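Local coordinates for protein esterase Rv0045c (Mycobacterium tuberculosis, PDB 6WYN) that hydrolyses carboxylic esters, preferring short, straight alkyl chains of about four atoms, and is likely involved in ester and lipid metabolism, at residues A[131-136]-A[158-163]; A[125-130]-A[253-258]; A[209-214]-A[229-234]; A[92-97]-A[235-240]. One frame throughout, in Å; residues are numbered along the deposited sequence. Where two conformers were deposited one is given.

Interaction 1: residues A[131-136]-A[158-163]; sequences QLNSET and GLTAIR
Ser134 and Thr160 mark the point where two helices of the alpha/beta-hydrolase fold meet, their CA atoms 5.6 Å apart and the local axes 8.2 Å apart at a signed crossing angle of -60°. Segment 158-163 belongs to helix 156-167, which follows the nucleophile elbow carrying Ser155, the inferred nucleophile; segment 131-136 lies near the start of helix 130-144. The close axes fit the small residues at the crossing. Thr160 turns its methyl CG2 onto Asn133 CB at 3.5 Å, while its OG1, beside its own backbone N (chi1 -57°), receives a weak but fairly straight bond from Asn133 ND2 (3.3 Å, 166°). Neither group relies on this bond alone: Thr160 OG1 is also bonded to Leu156 O, and Asn133 ND2 makes a second weak bond to Tyr128 O. One turn on, Arg163 meets Ser134 with its aliphatic root, CG lying 3.6 Å from Ser134 CB. The chain bends at chi2, and its guanidinium ends in a salt bridge from NH2 to Asp265 of helix 260-268. Arg163 CG also approaches the backbone of Gln131, 4.0 Å from its CA.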
loop_
_atom_site.group_PDB
_atom_site.type_symbol
_atom_site.label_atom_id
_atom_site.label_comp_id
_atom_site.label_asym_id
_atom_site.label_seq_id
_atom_site.Cartn_x
_atom_site.Cartn_y
_atom_site.Cartn_z
ATOM N N GLN A 131 -1.162 -14.146 1.443
ATOM C CA GLN A 131 -0.291 -15.338 1.600
ATOM C C GLN A 131 0.674 -15.507 0.400
ATOM O O GLN A 131 1.859 -15.839 0.657
ATOM C CB GLN A 131 -1.182 -16.572 1.755
ATOM C CG GLN A 131 -1.909 -16.630 3.110
ATOM C CD GLN A 131 -3.200 -15.884 3.452
ATOM O OE1 GLN A 131 -3.795 -15.057 2.709
ATOM N NE2 GLN A 131 -3.657 -16.212 4.668
ATOM N N LEU A 132 0.148 -15.423 -0.810
ATOM C CA LEU A 132 0.887 -15.521 -2.118
ATOM C C LEU A 132 1.871 -14.309 -2.216
ATOM O O LEU A 132 3.094 -14.493 -2.477
ATOM C CB LEU A 132 -0.150 -15.577 -3.265
ATOM C CG LEU A 132 -0.916 -16.925 -3.376
ATOM C CD1 LEU A 132 -2.095 -16.982 -4.404
ATOM C CD2 LEU A 132 0.072 -18.045 -3.647
ATOM N N ASN A 133 1.387 -13.112 -1.886
ATOM C CA ASN A 133 2.186 -11.851 -1.912
ATOM C C ASN A 133 3.375 -12.019 -1.012
ATOM O O ASN A 133 4.503 -11.747 -1.460
ATOM C CB ASN A 133 1.434 -10.612 -1.439
ATOM C CG ASN A 133 0.342 -10.258 -2.370
ATOM O OD1 ASN A 133 0.290 -10.768 -3.488
ATOM N ND2 ASN A 133 -0.576 -9.426 -1.905
ATOM N N SER A 134 3.137 -12.515 0.201
ATOM C CA SER A 134 4.181 -12.759 1.212
ATOM C C SER A 134 5.214 -13.784 0.705
ATOM O O SER A 134 6.390 -13.620 0.958
ATOM C CB SER A 134 3.532 -13.203 2.483
ATOM O OG SER A 134 4.474 -13.190 3.552
ATOM N N GLU A 135 4.785 -14.876 0.099
ATOM C CA GLU A 135 5.712 -15.926 -0.430
ATOM C C GLU A 135 6.647 -15.314 -1.493
ATOM O O GLU A 135 7.814 -15.534 -1.418
ATOM C CB GLU A 135 4.910 -17.082 -1.053
ATOM C CG GLU A 135 4.233 -17.977 -0.034
ATOM C CD GLU A 135 5.135 -18.926 0.750
ATOM O OE1 GLU A 135 4.585 -19.767 1.494
ATOM O OE2 GLU A 135 6.385 -18.840 0.621
ATOM N N THR A 136 6.122 -14.578 -2.453
ATOM C CA THR A 136 6.930 -13.869 -3.474
ATOM C C THR A 136 7.888 -12.869 -2.775
ATOM O O THR A 136 9.119 -12.845 -3.087
ATOM C CB THR A 136 5.983 -13.254 -4.491
ATOM O OG1 THR A 136 5.035 -14.225 -4.960
ATOM C CG2 THR A 136 6.733 -12.618 -5.645
ATOM N N GLY A 158 -1.214 -4.336 4.401
ATOM C CA GLY A 158 -1.170 -4.624 5.847
ATOM C C GLY A 158 -1.318 -6.119 6.158
ATOM O O GLY A 158 -0.594 -6.621 7.058
ATOM N N LEU A 159 -2.201 -6.815 5.452
ATOM C CA LEU A 159 -2.390 -8.286 5.651
ATOM C C LEU A 159 -1.153 -9.018 5.087
ATOM O O LEU A 159 -0.661 -9.953 5.740
ATOM C CB LEU A 159 -3.696 -8.724 4.986
ATOM C CG LEU A 159 -4.949 -7.976 5.448
ATOM C CD1 LEU A 159 -6.193 -8.708 5.024
ATOM C CD2 LEU A 159 -4.949 -7.794 6.955
ATOM N N THR A 160 -0.562 -8.498 4.011
ATOM C CA THR A 160 0.716 -9.048 3.474
ATOM C C THR A 160 1.769 -8.956 4.573
ATOM O O THR A 160 2.478 -9.932 4.807
ATOM C CB THR A 160 1.111 -8.381 2.151
ATOM O OG1 THR A 160 0.007 -8.605 1.279
ATOM C CG2 THR A 160 2.369 -8.963 1.555
ATOM N N ALA A 161 1.813 -7.832 5.286
ATOM C CA ALA A 161 2.783 -7.603 6.364
ATOM C C ALA A 161 2.564 -8.606 7.486
ATOM O O ALA A 161 3.553 -9.076 8.043
ATOM C CB ALA A 161 2.704 -6.201 6.890
ATOM N N ILE A 162 1.324 -8.874 7.844
ATOM C CA ILE A 162 1.037 -9.862 8.902
ATOM C C ILE A 162 1.656 -11.202 8.484
ATOM O O ILE A 162 2.356 -11.779 9.293
ATOM C CB ILE A 162 -0.472 -9.980 9.160
ATOM C CG1 ILE A 162 -0.984 -8.750 9.902
ATOM C CG2 ILE A 162 -0.747 -11.270 9.936
ATOM C CD1 ILE A 162 -2.481 -8.628 9.927
ATOM N N ARG A 163 1.384 -11.663 7.269
ATOM C CA ARG A 163 1.888 -12.971 6.794
ATOM C C ARG A 163 3.422 -12.960 6.790
ATOM O O ARG A 163 4.042 -13.893 7.374
ATOM C CB ARG A 163 1.277 -13.344 5.453
ATOM C CG ARG A 163 1.630 -14.777 5.061
ATOM C CD ARG A 163 1.602 -15.825 6.186
ATOM N NE ARG A 163 2.115 -17.113 5.748
ATOM C CZ ARG A 163 2.261 -18.199 6.514
ATOM N NH1 ARG A 163 2.752 -19.312 5.986
ATOM N NH2 ARG A 163 1.921 -18.180 7.793
#

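Interaction 2: residues A[125-130]-A[253-258]; sequences DGNYSP and IRTFGD
Ile253, which opens the second segment, meets Tyr128 through its methyl CG2, 4.1 Å from Tyr128 CD2 and near the plane of the ring, at its edge. Here two loops of the alpha/beta-hydrolase fold, leading to helices 130-144 and 260-268, come together with end-to-end directions 57° apart and form a single isolated beta bridge between the backbones of Asn127 and Thr255. Ile253 and Phe256 place this loop pair close to Gly91 and His188, residues involved in substrate selectivity. The Tyr128 hydroxyl is held by Asp251 and the backbone N of Arg123. Arg254 follows; bent at chi3 (75°), its chain brings the guanidinium edge to Asp125 O, with a weak bond from NH1 (3.1 Å, 130°). Two more weak bonds, from the backbone N atoms of Arg254 and Thr255, converge on Gly126 O. Phe256 leaves the backbone pointing away from segment 125-130; its ring packs on Ala189 and Arg196 of helix 182-200, with Ile253 CG2 over one face. Its carbonyl O lies 3.6 Å from Ser129 CB. Gly257 ends the contact: its CA packs on Ser129 CB at 3.8 Å, and its O lies 3.7 Å from Pro130 CD.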
loop_
_atom_site.group_PDB
_atom_site.type_symbol
_atom_site.label_atom_id
_atom_site.label_comp_id
_atom_site.label_asym_id
_atom_site.label_seq_id
_atom_site.Cartn_x
_atom_site.Cartn_y
_atom_site.Cartn_z
ATOM N N ASP A 125 -3.445 -16.034 -13.131
ATOM C CA ASP A 125 -4.489 -16.585 -12.202
ATOM C C ASP A 125 -5.112 -15.502 -11.325
ATOM O O ASP A 125 -5.654 -15.878 -10.279
ATOM C CB ASP A 125 -3.872 -17.657 -11.313
ATOM C CG ASP A 125 -2.864 -17.229 -10.275
ATOM O OD1 ASP A 125 -2.660 -16.027 -10.085
ATOM O OD2 ASP A 125 -2.317 -18.126 -9.651
ATOM N N GLY A 126 -4.881 -14.248 -11.637
ATOM C CA GLY A 126 -5.386 -13.001 -11.008
ATOM C C GLY A 126 -5.402 -12.969 -9.477
ATOM O O GLY A 126 -6.273 -12.212 -8.920
ATOM N N ASN A 127 -4.475 -13.669 -8.818
ATOM C CA ASN A 127 -4.503 -13.909 -7.361
ATOM C C ASN A 127 -3.392 -13.193 -6.552
ATOM O O ASN A 127 -2.274 -13.702 -6.339
ATOM C CB ASN A 127 -4.453 -15.405 -7.023
ATOM C CG ASN A 127 -4.968 -15.644 -5.614
ATOM O OD1 ASN A 127 -4.430 -15.027 -4.697
ATOM N ND2 ASN A 127 -6.003 -16.475 -5.428
ATOM N N TYR A 128 -3.818 -12.172 -5.833
ATOM C CA TYR A 128 -2.915 -11.302 -5.061
ATOM C C TYR A 128 -3.265 -11.425 -3.579
ATOM O O TYR A 128 -3.369 -10.392 -2.891
ATOM C CB TYR A 128 -3.044 -9.944 -5.727
ATOM C CG TYR A 128 -2.792 -10.027 -7.204
ATOM C CD1 TYR A 128 -1.563 -10.428 -7.671
ATOM C CD2 TYR A 128 -3.768 -9.709 -8.140
ATOM C CE1 TYR A 128 -1.292 -10.503 -9.028
ATOM C CE2 TYR A 128 -3.503 -9.750 -9.506
ATOM C CZ TYR A 128 -2.253 -10.163 -9.948
ATOM O OH TYR A 128 -1.946 -10.292 -11.279
ATOM N N SER A 129 -3.386 -12.670 -3.105
ATOM C CA SER A 129 -3.716 -13.006 -1.701
ATOM C C SER A 129 -2.552 -12.494 -0.904
ATOM O O SER A 129 -1.420 -12.544 -1.395
ATOM C CB SER A 129 -3.962 -14.515 -1.411
ATOM O OG SER A 129 -2.715 -15.223 -1.232
ATOM N N PRO A 130 -2.788 -12.078 0.365
ATOM C CA PRO A 130 -1.702 -11.757 1.273
ATOM C C PRO A 130 -0.685 -12.893 1.375
ATOM O O PRO A 130 0.488 -12.631 1.491
ATOM C CB PRO A 130 -2.412 -11.561 2.624
ATOM C CG PRO A 130 -3.812 -11.134 2.251
ATOM C CD PRO A 130 -4.117 -11.863 0.968
ATOM N N ILE A 253 -8.090 -7.404 -9.620
ATOM C CA ILE A 253 -7.947 -8.524 -8.645
ATOM C C ILE A 253 -9.240 -9.321 -8.811
ATOM O O ILE A 253 -10.348 -8.820 -8.369
ATOM C CB ILE A 253 -7.761 -8.032 -7.201
ATOM C CG1 ILE A 253 -6.740 -6.891 -7.092
ATOM C CG2 ILE A 253 -7.403 -9.193 -6.289
ATOM C CD1 ILE A 253 -6.566 -6.351 -5.671
ATOM N N ARG A 254 -9.102 -10.467 -9.451
ATOM C CA ARG A 254 -10.243 -11.385 -9.542
ATOM C C ARG A 254 -10.441 -11.965 -8.148
ATOM O O ARG A 254 -11.603 -12.258 -7.837
ATOM C CB ARG A 254 -9.879 -12.565 -10.455
ATOM C CG ARG A 254 -11.076 -13.394 -10.899
ATOM C CD ARG A 254 -10.794 -14.638 -11.718
ATOM N NE ARG A 254 -10.275 -15.729 -10.913
ATOM C CZ ARG A 254 -8.995 -16.049 -10.885
ATOM N NH1 ARG A 254 -8.560 -17.042 -10.131
ATOM N NH2 ARG A 254 -8.154 -15.361 -11.630
ATOM N N THR A 255 -9.375 -12.001 -7.319
ATOM C CA THR A 255 -9.499 -12.790 -6.047
ATOM C C THR A 255 -8.499 -12.413 -4.917
ATOM O O THR A 255 -7.355 -12.149 -5.317
ATOM C CB THR A 255 -9.327 -14.251 -6.445
ATOM O OG1 THR A 255 -10.071 -14.960 -5.491
ATOM C CG2 THR A 255 -7.898 -14.689 -6.398
ATOM N N PHE A 256 -8.903 -12.461 -3.633
ATOM C CA PHE A 256 -8.002 -12.208 -2.464
ATOM C C PHE A 256 -7.655 -13.570 -1.845
ATOM O O PHE A 256 -7.370 -14.489 -2.641
ATOM C CB PHE A 256 -8.683 -11.284 -1.453
ATOM C CG PHE A 256 -8.936 -9.881 -1.946
ATOM C CD1 PHE A 256 -10.124 -9.550 -2.577
ATOM C CD2 PHE A 256 -7.985 -8.888 -1.775
ATOM C CE1 PHE A 256 -10.356 -8.261 -3.028
ATOM C CE2 PHE A 256 -8.217 -7.599 -2.225
ATOM C CZ PHE A 256 -9.402 -7.287 -2.851
ATOM N N GLY A 257 -7.664 -13.728 -0.504
ATOM C CA GLY A 257 -7.414 -15.103 -0.014
ATOM C C GLY A 257 -7.129 -15.440 1.443
ATOM O O GLY A 257 -6.292 -14.713 1.954
ATOM N N ASP A 258 -7.787 -16.464 2.044
ATOM C CA ASP A 258 -7.529 -17.048 3.410
ATOM C C ASP A 258 -7.531 -16.080 4.607
ATOM O O ASP A 258 -6.704 -15.148 4.612
ATOM C CB ASP A 258 -6.300 -17.963 3.398
ATOM C CG ASP A 258 -6.103 -18.743 4.688
ATOM O OD1 ASP A 258 -7.105 -19.255 5.225
ATOM O OD2 ASP A 258 -4.947 -18.833 5.141
#

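Interaction 3: residues A[209-214]-A[229-234]; sequences PSFQAM and SLRRGV
Ser210 OG accepts from Ala213 N (3.2 Å, 150°), the side-chain capping bond at the N-terminus of helix 211-221, and so steadies the turn from which Phe211 reaches Arg231 and Val234. With CG anti to the backbone N (chi1 177°), the phenyl group extends across to helix 227-237 and enters between these two residues, about one turn apart. On one side CE1 meets Val234 CG1 at 3.6 Å; on the other, CE2 lies 3.7 Å from Arg231 NH1, the ring and guanidinium planes 31° apart. Arg231 O comes to the edge of the Phe211 ring, near its plane, 3.6 Å from CZ, a polar approach in a largely apolar contact. Helices 211-221 and 227-237 are consecutive in the chain, separated by a short connection, in a region that also contains the small two-stranded sheet 238-240/246-248, away from the annotated sites; its position fits the cap domain inserted into an alpha/beta-hydrolase fold. Trp246 of that sheet makes an edge-to-face pair with Phe211, extending the apolar cluster beyond the two helices. Met214 CB packs on Val234 CG1 at 3.9 Å. The same methyl of Val234 thus touches both Phe211 and Met214. Toward solvent, Gln212 OE1 stays 4.1 Å from Arg231 NH2, while Gln212 NE2 bonds to Asp216 OD1 on its own helix.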
loop_
_atom_site.group_PDB
_atom_site.type_symbol
_atom_site.label_atom_id
_atom_site.label_comp_id
_atom_site.label_asym_id
_atom_site.label_seq_id
_atom_site.Cartn_x
_atom_site.Cartn_y
_atom_site.Cartn_z
ATOM N N PRO A 209 -9.622 6.600 -23.752
ATOM C CA PRO A 209 -9.275 7.501 -24.842
ATOM C C PRO A 209 -8.200 8.510 -24.428
ATOM O O PRO A 209 -7.495 9.006 -25.275
ATOM C CB PRO A 209 -10.605 8.205 -25.142
ATOM C CG PRO A 209 -11.400 8.060 -23.857
ATOM C CD PRO A 209 -11.029 6.689 -23.342
ATOM N N SER A 210 -8.139 8.845 -23.140
ATOM C CA SER A 210 -7.275 9.936 -22.654
ATOM C C SER A 210 -6.854 9.658 -21.214
ATOM O O SER A 210 -7.472 8.786 -20.552
ATOM C CB SER A 210 -7.972 11.259 -22.785
ATOM O OG SER A 210 -9.099 11.303 -21.930
ATOM N N PHE A 211 -5.839 10.392 -20.776
ATOM C CA PHE A 211 -5.451 10.521 -19.356
ATOM C C PHE A 211 -6.660 11.089 -18.596
ATOM O O PHE A 211 -7.024 10.486 -17.586
ATOM C CB PHE A 211 -4.189 11.383 -19.222
ATOM C CG PHE A 211 -3.766 11.626 -17.798
ATOM C CD1 PHE A 211 -2.984 10.709 -17.118
ATOM C CD2 PHE A 211 -4.148 12.778 -17.134
ATOM C CE1 PHE A 211 -2.605 10.936 -15.800
ATOM C CE2 PHE A 211 -3.771 13.004 -15.817
ATOM C CZ PHE A 211 -2.992 12.087 -15.157
ATOM N N GLN A 212 -7.277 12.168 -19.109
ATOM C CA GLN A 212 -8.375 12.910 -18.434
ATOM C C GLN A 212 -9.505 11.952 -18.043
ATOM O O GLN A 212 -10.032 12.098 -16.964
ATOM C CB GLN A 212 -8.895 14.043 -19.318
ATOM C CG GLN A 212 -9.975 14.896 -18.647
ATOM C CD GLN A 212 -9.444 15.585 -17.415
ATOM O OE1 GLN A 212 -8.360 16.160 -17.432
ATOM N NE2 GLN A 212 -10.188 15.521 -16.322
ATOM N N ALA A 213 -9.832 10.970 -18.877
ATOM C CA ALA A 213 -10.907 9.976 -18.642
ATOM C C ALA A 213 -10.602 9.083 -17.425
ATOM O O ALA A 213 -11.544 8.631 -16.694
ATOM C CB ALA A 213 -11.055 9.126 -19.882
ATOM N N MET A 214 -9.329 8.777 -17.201
ATOM C CA MET A 214 -8.947 8.030 -15.975
ATOM C C MET A 214 -9.052 8.975 -14.775
ATOM O O MET A 214 -9.614 8.582 -13.739
ATOM C CB MET A 214 -7.535 7.471 -16.150
ATOM C CG MET A 214 -7.439 6.568 -17.381
ATOM S SD MET A 214 -5.833 5.762 -17.425
ATOM C CE MET A 214 -6.252 4.156 -16.775
ATOM N N SER A 229 -3.329 16.463 -6.428
ATOM C CA SER A 229 -3.007 15.189 -5.732
ATOM C C SER A 229 -3.614 14.008 -6.494
ATOM O O SER A 229 -2.890 13.023 -6.716
ATOM C CB SER A 229 -3.442 15.209 -4.305
ATOM O OG SER A 229 -2.712 16.200 -3.613
ATOM N N LEU A 230 -4.881 14.107 -6.920
ATOM C CA LEU A 230 -5.518 12.994 -7.677
ATOM C C LEU A 230 -4.785 12.729 -9.002
ATOM O O LEU A 230 -4.591 11.535 -9.342
ATOM C CB LEU A 230 -6.992 13.303 -7.932
ATOM C CG LEU A 230 -7.880 13.395 -6.690
ATOM C CD1 LEU A 230 -9.335 13.687 -7.089
ATOM C CD2 LEU A 230 -7.794 12.121 -5.837
ATOM N N ARG A 231 -4.442 13.788 -9.730
ATOM C CA ARG A 231 -3.724 13.729 -11.037
ATOM C C ARG A 231 -2.380 12.997 -10.836
ATOM O O ARG A 231 -1.999 12.174 -11.675
ATOM C CB ARG A 231 -3.543 15.169 -11.535
ATOM C CG ARG A 231 -2.793 15.308 -12.849
ATOM C CD ARG A 231 -2.696 16.736 -13.394
ATOM N NE ARG A 231 -4.015 17.374 -13.523
ATOM C CZ ARG A 231 -4.839 17.303 -14.591
ATOM N NH1 ARG A 231 -4.497 16.620 -15.679
ATOM N NH2 ARG A 231 -6.014 17.933 -14.560
ATOM N N ARG A 232 -1.660 13.344 -9.765
ATOM C CA ARG A 232 -0.342 12.715 -9.479
ATOM C C ARG A 232 -0.558 11.215 -9.261
ATOM O O ARG A 232 0.230 10.416 -9.804
ATOM C CB ARG A 232 0.254 13.370 -8.231
ATOM C CG ARG A 232 1.606 12.831 -7.791
ATOM C CD ARG A 232 2.436 13.937 -7.168
ATOM N NE ARG A 232 2.233 14.133 -5.740
ATOM C CZ ARG A 232 1.452 15.059 -5.191
ATOM N NH1 ARG A 232 0.763 15.890 -5.954
ATOM N NH2 ARG A 232 1.356 15.145 -3.876
ATOM N N GLY A 233 -1.599 10.857 -8.507
ATOM C CA GLY A 233 -1.892 9.444 -8.220
ATOM C C GLY A 233 -2.199 8.677 -9.491
ATOM O O GLY A 233 -1.657 7.534 -9.676
ATOM N N VAL A 234 -2.999 9.265 -10.376
ATOM C CA VAL A 234 -3.367 8.625 -11.667
ATOM C C VAL A 234 -2.123 8.500 -12.575
ATOM O O VAL A 234 -1.932 7.439 -13.144
ATOM C CB VAL A 234 -4.503 9.380 -12.368
ATOM C CG1 VAL A 234 -4.745 8.848 -13.778
ATOM C CG2 VAL A 234 -5.801 9.327 -11.562
#

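Interaction 4: residues A[92-97]-A[235-240]; sequences GQNAHT and FHNSRR
Asn237 ND2 donates to Gly92 O at 2.8 Å and 160°, with the acceptor close to the plane of the Asn237 amide, and the other end of this amide is also engaged. Its OD1 accepts from Asn94 ND2 (3.1 Å), which lies well above the plane of the Asn237 carbonyl, and from a water that also donates to Gln93 O. One side chain therefore ties together three successive residues of the loop after strand 85-88. Asn94 is fixed in turn by an Asx turn, its OD1 accepting from His96 N (2.9 Å). Next to this network the imidazoles of His96 and His236 lie face to face, centroids 3.6 Å apart and planes only 3° from parallel. Each ring puts ND1 over the centre of the other, while Phe235 CD2 sits 3.4 Å above the opposite face of His236, offset toward the rim. The rotation of the His96 ring is set by bonds to Asp99 at ND1 and Glu45 at NE2, acidic partners that would be expected to favour a charged ring. The Gln93 side chain lies about 7 Å from that of Ser155, the inferred nucleophile, and Gly91, a residue involved in substrate selectivity, directly precedes the segment. Segment 92-97 leads into helix 99-105, and segment 235-240 passes from helix 227-237 into strand 238-240, which pairs with 246-248.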
loop_
_atom_site.group_PDB
_atom_site.type_symbol
_atom_site.label_atom_id
_atom_site.label_comp_id
_atom_site.label_asym_id
_atom_site.label_seq_id
_atom_site.Cartn_x
_atom_site.Cartn_y
_atom_site.Cartn_z
ATOM N N GLY A 92 -5.161 -1.996 -5.766
ATOM C CA GLY A 92 -5.379 -0.947 -6.774
ATOM C C GLY A 92 -4.405 0.207 -6.650
ATOM O O GLY A 92 -4.664 1.258 -7.269
ATOM N N GLN A 93 -3.376 0.091 -5.802
ATOM C CA GLN A 93 -2.371 1.177 -5.602
ATOM C C GLN A 93 -1.019 0.756 -6.213
ATOM O O GLN A 93 -0.942 -0.303 -6.820
ATOM C CB GLN A 93 -2.245 1.503 -4.115
ATOM C CG GLN A 93 -3.544 2.026 -3.495
ATOM C CD GLN A 93 -3.322 2.565 -2.104
ATOM O OE1 GLN A 93 -2.454 2.087 -1.345
ATOM N NE2 GLN A 93 -4.198 3.492 -1.752
ATOM N N ASN A 94 0.028 1.535 -5.979
ATOM C CA ASN A 94 1.418 1.161 -6.255
ATOM C C ASN A 94 2.290 1.841 -5.215
ATOM O O ASN A 94 1.765 2.606 -4.384
ATOM C CB ASN A 94 1.831 1.495 -7.692
ATOM C CG ASN A 94 1.876 2.976 -7.934
ATOM O OD1 ASN A 94 2.933 3.601 -7.736
ATOM N ND2 ASN A 94 0.740 3.531 -8.344
ATOM N N ALA A 95 3.576 1.553 -5.270
ATOM C CA ALA A 95 4.586 2.072 -4.337
ATOM C C ALA A 95 4.537 3.606 -4.193
ATOM O O ALA A 95 4.936 4.105 -3.135
ATOM C CB ALA A 95 5.937 1.605 -4.789
ATOM N N HIS A 96 4.185 4.324 -5.260
ATOM C CA HIS A 96 4.209 5.805 -5.271
ATOM C C HIS A 96 3.167 6.364 -4.287
ATOM O O HIS A 96 3.297 7.556 -3.930
ATOM C CB HIS A 96 3.954 6.382 -6.664
ATOM C CG HIS A 96 5.153 6.394 -7.550
ATOM N ND1 HIS A 96 6.128 7.341 -7.422
ATOM C CD2 HIS A 96 5.518 5.595 -8.590
ATOM C CE1 HIS A 96 7.056 7.150 -8.350
ATOM N NE2 HIS A 96 6.708 6.077 -9.068
ATOM N N THR A 97 2.192 5.556 -3.842
ATOM C CA THR A 97 1.194 5.994 -2.828
ATOM C C THR A 97 1.971 6.512 -1.618
ATOM O O THR A 97 1.471 7.385 -0.893
ATOM C CB THR A 97 0.208 4.874 -2.438
ATOM O OG1 THR A 97 -0.915 5.435 -1.750
ATOM C CG2 THR A 97 0.818 3.844 -1.526
ATOM N N PHE A 235 -1.332 9.554 -12.732
ATOM C CA PHE A 235 -0.034 9.493 -13.449
ATOM C C PHE A 235 0.779 8.228 -13.067
ATOM O O PHE A 235 1.149 7.416 -13.935
ATOM C CB PHE A 235 0.738 10.757 -13.118
ATOM C CG PHE A 235 2.134 10.752 -13.657
ATOM C CD1 PHE A 235 2.353 10.628 -15.020
ATOM C CD2 PHE A 235 3.216 10.839 -12.800
ATOM C CE1 PHE A 235 3.646 10.623 -15.523
ATOM C CE2 PHE A 235 4.509 10.826 -13.304
ATOM C CZ PHE A 235 4.716 10.726 -14.660
ATOM N N HIS A 236 1.010 7.996 -11.782
ATOM C CA HIS A 236 1.815 6.841 -11.281
ATOM C C HIS A 236 1.080 5.513 -11.510
ATOM O O HIS A 236 1.736 4.474 -11.644
ATOM C CB HIS A 236 2.150 7.017 -9.808
ATOM C CG HIS A 236 3.054 8.155 -9.562
ATOM N ND1 HIS A 236 4.140 8.391 -10.366
ATOM C CD2 HIS A 236 3.017 9.129 -8.620
ATOM C CE1 HIS A 236 4.795 9.424 -9.883
ATOM N NE2 HIS A 236 4.104 9.937 -8.845
ATOM N N ASN A 237 -0.250 5.535 -11.515
ATOM C CA ASN A 237 -1.044 4.287 -11.496
ATOM C C ASN A 237 -1.476 3.904 -12.906
ATOM O O ASN A 237 -2.240 2.924 -13.049
ATOM C CB ASN A 237 -2.243 4.394 -10.580
ATOM C CG ASN A 237 -2.526 3.123 -9.823
ATOM O OD1 ASN A 237 -1.680 2.215 -9.740
ATOM N ND2 ASN A 237 -3.698 3.067 -9.206
ATOM N N SER A 238 -1.026 4.647 -13.890
ATOM C CA SER A 238 -1.464 4.493 -15.295
ATOM C C SER A 238 -0.268 4.549 -16.268
ATOM O O SER A 238 0.815 5.006 -15.860
ATOM C CB SER A 238 -2.522 5.524 -15.616
ATOM O OG SER A 238 -1.985 6.799 -15.873
ATOM N N ARG A 239 -0.479 4.154 -17.527
ATOM C CA ARG A 239 0.521 4.364 -18.617
ATOM C C ARG A 239 -0.154 4.524 -19.980
ATOM O O ARG A 239 -1.221 3.897 -20.185
ATOM C CB ARG A 239 1.485 3.180 -18.693
ATOM C CG ARG A 239 0.847 1.881 -19.166
ATOM C CD ARG A 239 1.661 0.681 -18.689
ATOM N NE ARG A 239 1.115 -0.567 -19.189
ATOM C CZ ARG A 239 1.197 -0.993 -20.459
ATOM N NH1 ARG A 239 0.665 -2.152 -20.796
ATOM N NH2 ARG A 239 1.810 -0.275 -21.388
ATOM N N ARG A 240 0.506 5.252 -20.888
ATOM C CA ARG A 240 0.033 5.478 -22.279
ATOM C C ARG A 240 0.492 4.329 -23.189
ATOM O O ARG A 240 1.689 4.024 -23.175
ATOM C CB ARG A 240 0.550 6.811 -22.824
ATOM C CG ARG A 240 -0.237 7.287 -24.038
ATOM C CD ARG A 240 0.500 8.222 -24.969
ATOM N NE ARG A 240 -0.487 8.796 -25.874
ATOM C CZ ARG A 240 -0.884 10.071 -25.900
ATOM N NH1 ARG A 240 -0.348 10.973 -25.092
ATOM N NH2 ARG A 240 -1.816 10.444 -26.762
HETATM O O HOH W 1 -0.762 -0.286 -9.517
#

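Overall arrangement
Interaction 1 is the most buried, joining helices 130-144 and 156-167 through small side chains, the aliphatic part of Arg163 and one weak bond. Interaction 2 adjoins it directly: its first loop runs into helix 130-144, and Gln131 NE2 probably bonds to Asp258 O. There, partly buried backbones meet through weak bonds. Interactions 3 and 4 form a second pair, both using helix 227-237 and touching where Phe211 CE1 approaches Phe235 N. Their chemistry differs: interaction 3, with exposed arginine and glutamine at its margin, is mainly apolar, whereas interaction 4 relies on amide bonds and a histidine stack. Interactions 1 and 3 lie on opposite sides of the chain's centre, about 29 Å apart between centres.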